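Local coordinates for protein PT26-6P (Thermococcus sp., PDB 2WB7) that is of unknown function but is encoded by an extrachromosomal mobile element and combines two immunoglobulin-like domains with a helical domain, at residues K258-L263 and P372-A377; Y62-F67 and W156-T161. All blocks are in the same frame, centred on the assembly; numbering follows the deposited sequence.

Interaction 1 (K258-L263 and P372-A377); sequences KYAGAL and PIWLAA
Strands 258-261 and 372-377 run antiparallel, their axes 4.7 Å apart at the closest point, with Ala260 and Ala376 forming a hydrogen-bonded pair between the non-hydrogen-bonded pairs Tyr259-Ala377 and Gly261-Leu375. Ala260 N donates to Ala376 O at 2.9 Å and Ala376 N returns a bond to Ala260 O at 2.8 Å, the latter nearly along the C=O axis. A third bond, Ala262 N to Trp374 O at 2.8 Å, extends the pairing to the inverse gamma turn centred on Ala262. Trp374 takes the crowded first torsion, CG between backbone N and carbonyl carbon (chi1 65°), which swings the indole over the partner strand; its NE1 is hydrogen-bonded to Asp132. Gly261 CA sits 3.7 Å from the centroid of the six-membered ring of Trp374, a CH-pi contact over its face. Glycine is demanded here by the backbone angles, and a CB would clash with Trp374 O. Ala260 CB meets the far rim of the indole at CH2, while Ala376 CB lies in plane at its edge. On the face of Tyr259 and Ala377, Ala377 CB touches Tyr259 CD2 at 3.7 Å; beyond the end of strand 258-261, Leu263 and Leu375 cross obliquely through their CD1 methyls. Strands 266-272 and 350-364 flank this pair in the eight-stranded sheet of the second immunoglobulin-like domain, and helix 149-157 packs on the alanine face through Ile155.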
ATOM      1  N   LYS A 258       3.956   3.219   1.377  1.00 32.95           N
ATOM      2  CA  LYS A 258       4.416   1.852   1.252  1.00 32.83           C
ATOM      3  C   LYS A 258       3.412   0.974   2.013  1.00 32.32           C
ATOM      4  O   LYS A 258       3.075   1.267   3.153  1.00 32.00           O
ATOM      5  CB  LYS A 258       5.796   1.737   1.881  1.00 33.26           C
ATOM      6  CG  LYS A 258       6.678   0.648   1.300  1.00 35.73           C
ATOM      7  CD  LYS A 258       7.725   0.191   2.313  1.00 40.62           C
ATOM      8  CE  LYS A 258       8.115   1.301   3.312  1.00 43.54           C
ATOM      9  NZ  LYS A 258       9.061   0.810   4.400  1.00 44.96           N
ATOM     10  N   TYR A 259       2.918  -0.086   1.384  1.00 32.06           N
ATOM     11  CA  TYR A 259       1.863  -0.905   1.989  1.00 31.72           C
ATOM     12  C   TYR A 259       2.321  -2.318   2.299  1.00 31.66           C
ATOM     13  O   TYR A 259       3.127  -2.869   1.564  1.00 31.66           O
ATOM     14  CB  TYR A 259       0.670  -1.028   1.047  1.00 31.68           C
ATOM     15  CG  TYR A 259      -0.054   0.254   0.736  1.00 31.44           C
ATOM     16  CD1 TYR A 259       0.174   0.920  -0.462  1.00 32.00           C
ATOM     17  CD2 TYR A 259      -0.986   0.780   1.621  1.00 30.29           C
ATOM     18  CE1 TYR A 259      -0.496   2.097  -0.759  1.00 33.18           C
ATOM     19  CE2 TYR A 259      -1.658   1.945   1.342  1.00 30.79           C
ATOM     20  CZ  TYR A 259      -1.418   2.598   0.145  1.00 32.73           C
ATOM     21  OH  TYR A 259      -2.081   3.768  -0.155  1.00 33.56           O
ATOM     22  N   ALA A 260       1.780  -2.901   3.372  1.00 31.35           N
ATOM     23  CA  ALA A 260       1.891  -4.329   3.630  1.00 31.74           C
ATOM     24  C   ALA A 260       0.573  -4.812   4.233  1.00 32.19           C
ATOM     25  O   ALA A 260      -0.094  -4.054   4.938  1.00 32.56           O
ATOM     26  CB  ALA A 260       3.045  -4.625   4.574  1.00 31.62           C
ATOM     27  N   GLY A 261       0.191  -6.061   3.974  1.00 32.05           N
ATOM     28  CA  GLY A 261      -1.045  -6.581   4.546  1.00 31.82           C
ATOM     29  C   GLY A 261      -2.195  -6.777   3.567  1.00 31.88           C
ATOM     30  O   GLY A 261      -1.984  -7.178   2.431  1.00 31.48           O
ATOM     31  N   ALA A 262      -3.413  -6.492   4.019  1.00 32.10           N
ATOM     32  CA  ALA A 262      -4.613  -6.805   3.254  1.00 32.63           C
ATOM     33  C   ALA A 262      -5.023  -5.670   2.316  1.00 33.06           C
ATOM     34  O   ALA A 262      -6.141  -5.162   2.375  1.00 33.03           O
ATOM     35  CB  ALA A 262      -5.746  -7.148   4.203  1.00 32.31           C
ATOM     36  N   LEU A 263      -4.124  -5.290   1.424  1.00 33.76           N
ATOM     37  CA  LEU A 263      -4.365  -4.122   0.592  1.00 34.68           C
ATOM     38  C   LEU A 263      -5.546  -4.293  -0.359  1.00 35.32           C
ATOM     39  O   LEU A 263      -6.160  -3.306  -0.766  1.00 35.75           O
ATOM     40  CB  LEU A 263      -3.109  -3.720  -0.185  1.00 34.61           C
ATOM     41  CG  LEU A 263      -3.184  -2.384  -0.930  1.00 34.52           C
ATOM     42  CD1 LEU A 263      -3.372  -1.198   0.021  1.00 33.89           C
ATOM     43  CD2 LEU A 263      -1.915  -2.207  -1.766  1.00 34.42           C
ATOM     44  N   PRO A 372      -9.538 -12.185  10.682  1.00 38.43           N
ATOM     45  CA  PRO A 372      -8.788 -10.974  11.023  1.00 38.00           C
ATOM     46  C   PRO A 372      -7.899 -10.497   9.874  1.00 37.61           C
ATOM     47  O   PRO A 372      -7.157 -11.298   9.300  1.00 38.24           O
ATOM     48  CB  PRO A 372      -7.906 -11.423  12.197  1.00 37.89           C
ATOM     49  CG  PRO A 372      -8.275 -12.863  12.475  1.00 38.39           C
ATOM     50  CD  PRO A 372      -8.904 -13.387  11.239  1.00 38.19           C
ATOM     51  N   ILE A 373      -7.966  -9.216   9.533  1.00 36.32           N
ATOM     52  CA  ILE A 373      -7.062  -8.676   8.530  1.00 35.40           C
ATOM     53  C   ILE A 373      -6.366  -7.441   9.074  1.00 35.27           C
ATOM     54  O   ILE A 373      -6.891  -6.770   9.982  1.00 35.85           O
ATOM     55  CB  ILE A 373      -7.785  -8.308   7.241  1.00 35.14           C
ATOM     56  CG1 ILE A 373      -9.024  -7.479   7.559  1.00 34.48           C
ATOM     57  CG2 ILE A 373      -8.158  -9.567   6.472  1.00 35.00           C
ATOM     58  CD1 ILE A 373      -9.707  -6.963   6.337  1.00 34.47           C
ATOM     59  N   TRP A 374      -5.182  -7.150   8.537  1.00 33.94           N
ATOM     60  CA  TRP A 374      -4.430  -5.993   8.956  1.00 32.87           C
ATOM     61  C   TRP A 374      -3.849  -5.274   7.755  1.00 32.42           C
ATOM     62  O   TRP A 374      -3.625  -5.878   6.700  1.00 32.04           O
ATOM     63  CB  TRP A 374      -3.308  -6.398   9.915  1.00 33.05           C
ATOM     64  CG  TRP A 374      -2.252  -7.258   9.290  1.00 31.53           C
ATOM     65  CD1 TRP A 374      -2.261  -8.611   9.188  1.00 30.70           C
ATOM     66  CD2 TRP A 374      -1.040  -6.814   8.668  1.00 29.77           C
ATOM     67  NE1 TRP A 374      -1.120  -9.043   8.557  1.00 30.10           N
ATOM     68  CE2 TRP A 374      -0.356  -7.959   8.225  1.00 28.69           C
ATOM     69  CE3 TRP A 374      -0.471  -5.556   8.438  1.00 29.22           C
ATOM     70  CZ2 TRP A 374       0.864  -7.893   7.569  1.00 28.19           C
ATOM     71  CZ3 TRP A 374       0.752  -5.492   7.784  1.00 27.89           C
ATOM     72  CH2 TRP A 374       1.404  -6.654   7.362  1.00 27.77           C
ATOM     73  N   LEU A 375      -3.618  -3.975   7.925  1.00 31.86           N
ATOM     74  CA  LEU A 375      -2.918  -3.176   6.924  1.00 31.24           C
ATOM     75  C   LEU A 375      -1.881  -2.274   7.590  1.00 31.23           C
ATOM     76  O   LEU A 375      -2.098  -1.737   8.695  1.00 31.07           O
ATOM     77  CB  LEU A 375      -3.889  -2.328   6.108  1.00 31.02           C
ATOM     78  CG  LEU A 375      -3.267  -1.589   4.915  1.00 30.24           C
ATOM     79  CD1 LEU A 375      -2.956  -2.538   3.802  1.00 28.74           C
ATOM     80  CD2 LEU A 375      -4.222  -0.533   4.404  1.00 31.17           C
ATOM     81  N   ALA A 376      -0.742  -2.135   6.926  1.00 30.56           N
ATOM     82  CA  ALA A 376       0.272  -1.195   7.356  1.00 30.27           C
ATOM     83  C   ALA A 376       0.550  -0.305   6.164  1.00 29.98           C
ATOM     84  O   ALA A 376       0.667  -0.788   5.037  1.00 29.96           O
ATOM     85  CB  ALA A 376       1.541  -1.924   7.797  1.00 30.25           C
ATOM     86  N   ALA A 377       0.628   0.993   6.403  1.00 29.30           N
ATOM     87  CA  ALA A 377       0.876   1.927   5.321  1.00 29.18           C
ATOM     88  C   ALA A 377       1.776   2.999   5.869  1.00 29.17           C
ATOM     89  O   ALA A 377       1.458   3.631   6.883  1.00 29.51           O
ATOM     90  CB  ALA A 377      -0.426   2.537   4.814  1.00 28.95           C
TER

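Interaction 2 (Y62-F67 and W156-T161); sequences YGFSAF and WNTSTT
Phe64 and Thr160 bury the most surface where the turn at 62-65 meets the chain that leaves helix 149-157, with Gly63 and Thr158 adding smaller patches. The Phe64 side chain leaves the backbone with CG anti to the carbonyl carbon (chi1 -62°), which carries the ring across to 158-160. Thr160 CG2 lies over one face of that ring, 4.1 Å from its centroid and 13° off the normal, a CH-pi contact displaced toward the rim. The same methyl rests 3.5 Å from Gly63 O, so it fills the angle between ring and turn backbone. At the tip of the ring, CZ comes 3.3 Å from Ser159 O, which approaches the edge near the ring plane, and CZ also meets the Thr158 methyl CG2 at 4.1 Å. An alanine in place of Phe64 would remove the ring and would probably leave the 158-160 segment only the Gly63 contact with the turn. Thr158 turns its hydroxyl OG1 back to Lys154 O, which leaves CG2 to meet the ring tip. Within the turn, Ser65 OG donates to Tyr62 O, tying its two ends together. Held against the exit of a helix, Tyr62 to Ser65 form a type II' beta turn with Gly63, at positive phi, in its second position: the tight connection of a beta hairpin between strands 52-62 and 66-75 of the first immunoglobulin-like domain.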
ATOM      1  N   TYR A  62      -3.505  -9.016  -3.342  1.00 45.01           N
ATOM      2  CA  TYR A  62      -2.352  -8.298  -2.851  1.00 44.82           C
ATOM      3  C   TYR A  62      -2.023  -8.741  -1.427  1.00 43.73           C
ATOM      4  O   TYR A  62      -2.889  -8.742  -0.549  1.00 43.20           O
ATOM      5  CB  TYR A  62      -2.558  -6.787  -2.925  1.00 45.45           C
ATOM      6  CG  TYR A  62      -1.352  -6.023  -2.432  1.00 48.52           C
ATOM      7  CD1 TYR A  62      -0.452  -5.437  -3.330  1.00 51.25           C
ATOM      8  CD2 TYR A  62      -1.089  -5.908  -1.068  1.00 50.58           C
ATOM      9  CE1 TYR A  62       0.674  -4.743  -2.877  1.00 52.07           C
ATOM     10  CE2 TYR A  62       0.033  -5.226  -0.605  1.00 52.44           C
ATOM     11  CZ  TYR A  62       0.909  -4.646  -1.513  1.00 52.89           C
ATOM     12  OH  TYR A  62       2.012  -3.968  -1.042  1.00 53.57           O
ATOM     13  N   GLY A  63      -0.774  -9.151  -1.219  1.00 42.75           N
ATOM     14  CA  GLY A  63      -0.263  -9.474   0.116  1.00 41.46           C
ATOM     15  C   GLY A  63      -1.101 -10.438   0.934  1.00 40.55           C
ATOM     16  O   GLY A  63      -1.439 -11.521   0.478  1.00 40.81           O
ATOM     17  N   PHE A  64      -1.449 -10.045   2.153  1.00 39.37           N
ATOM     18  CA  PHE A  64      -2.122 -10.956   3.058  1.00 38.18           C
ATOM     19  C   PHE A  64      -3.611 -10.673   3.152  1.00 37.38           C
ATOM     20  O   PHE A  64      -4.171 -10.688   4.246  1.00 37.13           O
ATOM     21  CB  PHE A  64      -1.506 -10.870   4.454  1.00 38.37           C
ATOM     22  CG  PHE A  64      -0.059 -11.270   4.507  1.00 39.03           C
ATOM     23  CD1 PHE A  64       0.296 -12.601   4.590  1.00 39.24           C
ATOM     24  CD2 PHE A  64       0.951 -10.314   4.489  1.00 39.16           C
ATOM     25  CE1 PHE A  64       1.618 -12.975   4.643  1.00 39.05           C
ATOM     26  CE2 PHE A  64       2.275 -10.687   4.531  1.00 38.51           C
ATOM     27  CZ  PHE A  64       2.609 -12.018   4.611  1.00 39.22           C
ATOM     28  N   SER A  65      -4.262 -10.425   2.020  1.00 36.74           N
ATOM     29  CA  SER A  65      -5.698 -10.139   2.040  1.00 36.33           C
ATOM     30  C   SER A  65      -6.569 -11.393   2.057  1.00 36.44           C
ATOM     31  O   SER A  65      -6.151 -12.487   1.688  1.00 35.89           O
ATOM     32  CB  SER A  65      -6.106  -9.276   0.858  1.00 35.88           C
ATOM     33  OG  SER A  65      -5.065  -8.410   0.492  1.00 36.21           O
ATOM     34  N   ALA A  66      -7.795 -11.209   2.514  1.00 36.92           N
ATOM     35  CA  ALA A  66      -8.806 -12.232   2.441  1.00 37.23           C
ATOM     36  C   ALA A  66      -9.452 -12.055   1.071  1.00 37.60           C
ATOM     37  O   ALA A  66      -9.404 -10.968   0.503  1.00 37.95           O
ATOM     38  CB  ALA A  66      -9.812 -12.033   3.552  1.00 36.79           C
ATOM     39  N   PHE A  67     -10.037 -13.105   0.516  1.00 37.99           N
ATOM     40  CA  PHE A  67     -10.538 -12.997  -0.851  1.00 38.41           C
ATOM     41  C   PHE A  67     -11.727 -13.895  -1.064  1.00 38.61           C
ATOM     42  O   PHE A  67     -11.841 -14.933  -0.420  1.00 38.79           O
ATOM     43  CB  PHE A  67      -9.433 -13.347  -1.844  1.00 38.36           C
ATOM     44  CG  PHE A  67      -8.760 -14.645  -1.550  1.00 38.09           C
ATOM     45  CD1 PHE A  67      -9.261 -15.833  -2.053  1.00 39.20           C
ATOM     46  CD2 PHE A  67      -7.633 -14.686  -0.759  1.00 38.32           C
ATOM     47  CE1 PHE A  67      -8.634 -17.042  -1.775  1.00 38.50           C
ATOM     48  CE2 PHE A  67      -7.002 -15.883  -0.475  1.00 38.34           C
ATOM     49  CZ  PHE A  67      -7.503 -17.063  -0.981  1.00 38.61           C
ATOM     50  N   TRP A 156       7.925  -5.206   6.527  1.00 41.34           N
ATOM     51  CA  TRP A 156       8.256  -5.048   5.114  1.00 41.61           C
ATOM     52  C   TRP A 156       9.019  -6.226   4.542  1.00 42.54           C
ATOM     53  O   TRP A 156       9.245  -6.274   3.335  1.00 42.60           O
ATOM     54  CB  TRP A 156       9.048  -3.757   4.888  1.00 41.02           C
ATOM     55  CG  TRP A 156       8.451  -2.629   5.627  1.00 39.69           C
ATOM     56  CD1 TRP A 156       8.985  -1.956   6.689  1.00 37.93           C
ATOM     57  CD2 TRP A 156       7.158  -2.062   5.401  1.00 38.07           C
ATOM     58  NE1 TRP A 156       8.104  -0.997   7.130  1.00 36.44           N
ATOM     59  CE2 TRP A 156       6.977  -1.041   6.353  1.00 36.74           C
ATOM     60  CE3 TRP A 156       6.136  -2.319   4.483  1.00 36.88           C
ATOM     61  CZ2 TRP A 156       5.820  -0.281   6.410  1.00 36.16           C
ATOM     62  CZ3 TRP A 156       4.988  -1.567   4.547  1.00 36.20           C
ATOM     63  CH2 TRP A 156       4.837  -0.560   5.504  1.00 35.66           C
ATOM     64  N   ASN A 157       9.420  -7.170   5.389  1.00 43.36           N
ATOM     65  CA  ASN A 157      10.259  -8.270   4.913  1.00 44.66           C
ATOM     66  C   ASN A 157       9.596  -9.653   4.940  1.00 45.08           C
ATOM     67  O   ASN A 157      10.113 -10.604   4.370  1.00 44.92           O
ATOM     68  CB  ASN A 157      11.597  -8.282   5.640  1.00 44.56           C
ATOM     69  CG  ASN A 157      12.369  -6.984   5.437  1.00 47.56           C
ATOM     70  OD1 ASN A 157      12.856  -6.373   6.402  1.00 50.44           O
ATOM     71  ND2 ASN A 157      12.451  -6.527   4.182  1.00 47.72           N
ATOM     72  N   THR A 158       8.449  -9.755   5.594  1.00 45.76           N
ATOM     73  CA  THR A 158       7.751 -11.014   5.647  1.00 46.68           C
ATOM     74  C   THR A 158       7.079 -11.285   4.314  1.00 47.76           C
ATOM     75  O   THR A 158       6.509 -10.390   3.698  1.00 47.89           O
ATOM     76  CB  THR A 158       6.711 -11.016   6.739  1.00 46.42           C
ATOM     77  OG1 THR A 158       7.349 -10.749   7.993  1.00 46.90           O
ATOM     78  CG2 THR A 158       6.047 -12.354   6.792  1.00 46.11           C
ATOM     79  N   SER A 159       7.152 -12.531   3.863  1.00 49.04           N
ATOM     80  CA  SER A 159       6.573 -12.912   2.581  1.00 50.00           C
ATOM     81  C   SER A 159       5.271 -13.650   2.761  1.00 50.46           C
ATOM     82  O   SER A 159       4.978 -14.178   3.833  1.00 50.45           O
ATOM     83  CB  SER A 159       7.524 -13.813   1.804  1.00 49.95           C
ATOM     84  OG  SER A 159       8.692 -13.107   1.460  1.00 51.54           O
ATOM     85  N   THR A 160       4.505 -13.698   1.681  1.00 51.34           N
ATOM     86  CA  THR A 160       3.267 -14.457   1.641  1.00 52.01           C
ATOM     87  C   THR A 160       3.562 -15.960   1.606  1.00 52.55           C
ATOM     88  O   THR A 160       4.498 -16.403   0.943  1.00 52.12           O
ATOM     89  CB  THR A 160       2.399 -14.030   0.444  1.00 52.03           C
ATOM     90  OG1 THR A 160       3.182 -14.052  -0.760  1.00 52.47           O
ATOM     91  CG2 THR A 160       1.871 -12.621   0.663  1.00 51.60           C
ATOM     92  N   THR A 161       2.765 -16.724   2.349  1.00 53.49           N
ATOM     93  CA  THR A 161       2.942 -18.169   2.480  1.00 54.36           C
ATOM     94  C   THR A 161       2.308 -18.939   1.322  1.00 54.65           C
ATOM     95  O   THR A 161       1.315 -18.491   0.744  1.00 55.11           O
ATOM     96  CB  THR A 161       2.290 -18.680   3.769  1.00 54.66           C
ATOM     97  OG1 THR A 161       2.720 -17.887   4.897  1.00 55.26           O
ATOM     98  CG2 THR A 161       2.630 -20.154   3.978  1.00 54.97           C
TER

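Overall arrangement
The centres of the two contacts lie about 8 Å apart, and interaction 2 closes along the chain before interaction 1 opens. Interaction 1 pairs strands 253-261 and 370-379 of the second immunoglobulin-like domain, whereas interaction 2 joins a hairpin turn and a helix exit of the first. They meet directly: Phe64 N probably hydrogen-bonds to Gly261 O at 2.9 Å, and Tyr62 packs against Leu263. Trp156, near the end of helix 149-157, makes a cation-pi contact with Lys258, and Phe64 touches Trp374. Both contacts therefore lie at the junction between the two domains, with the turn and helix of one set against central strands of the other.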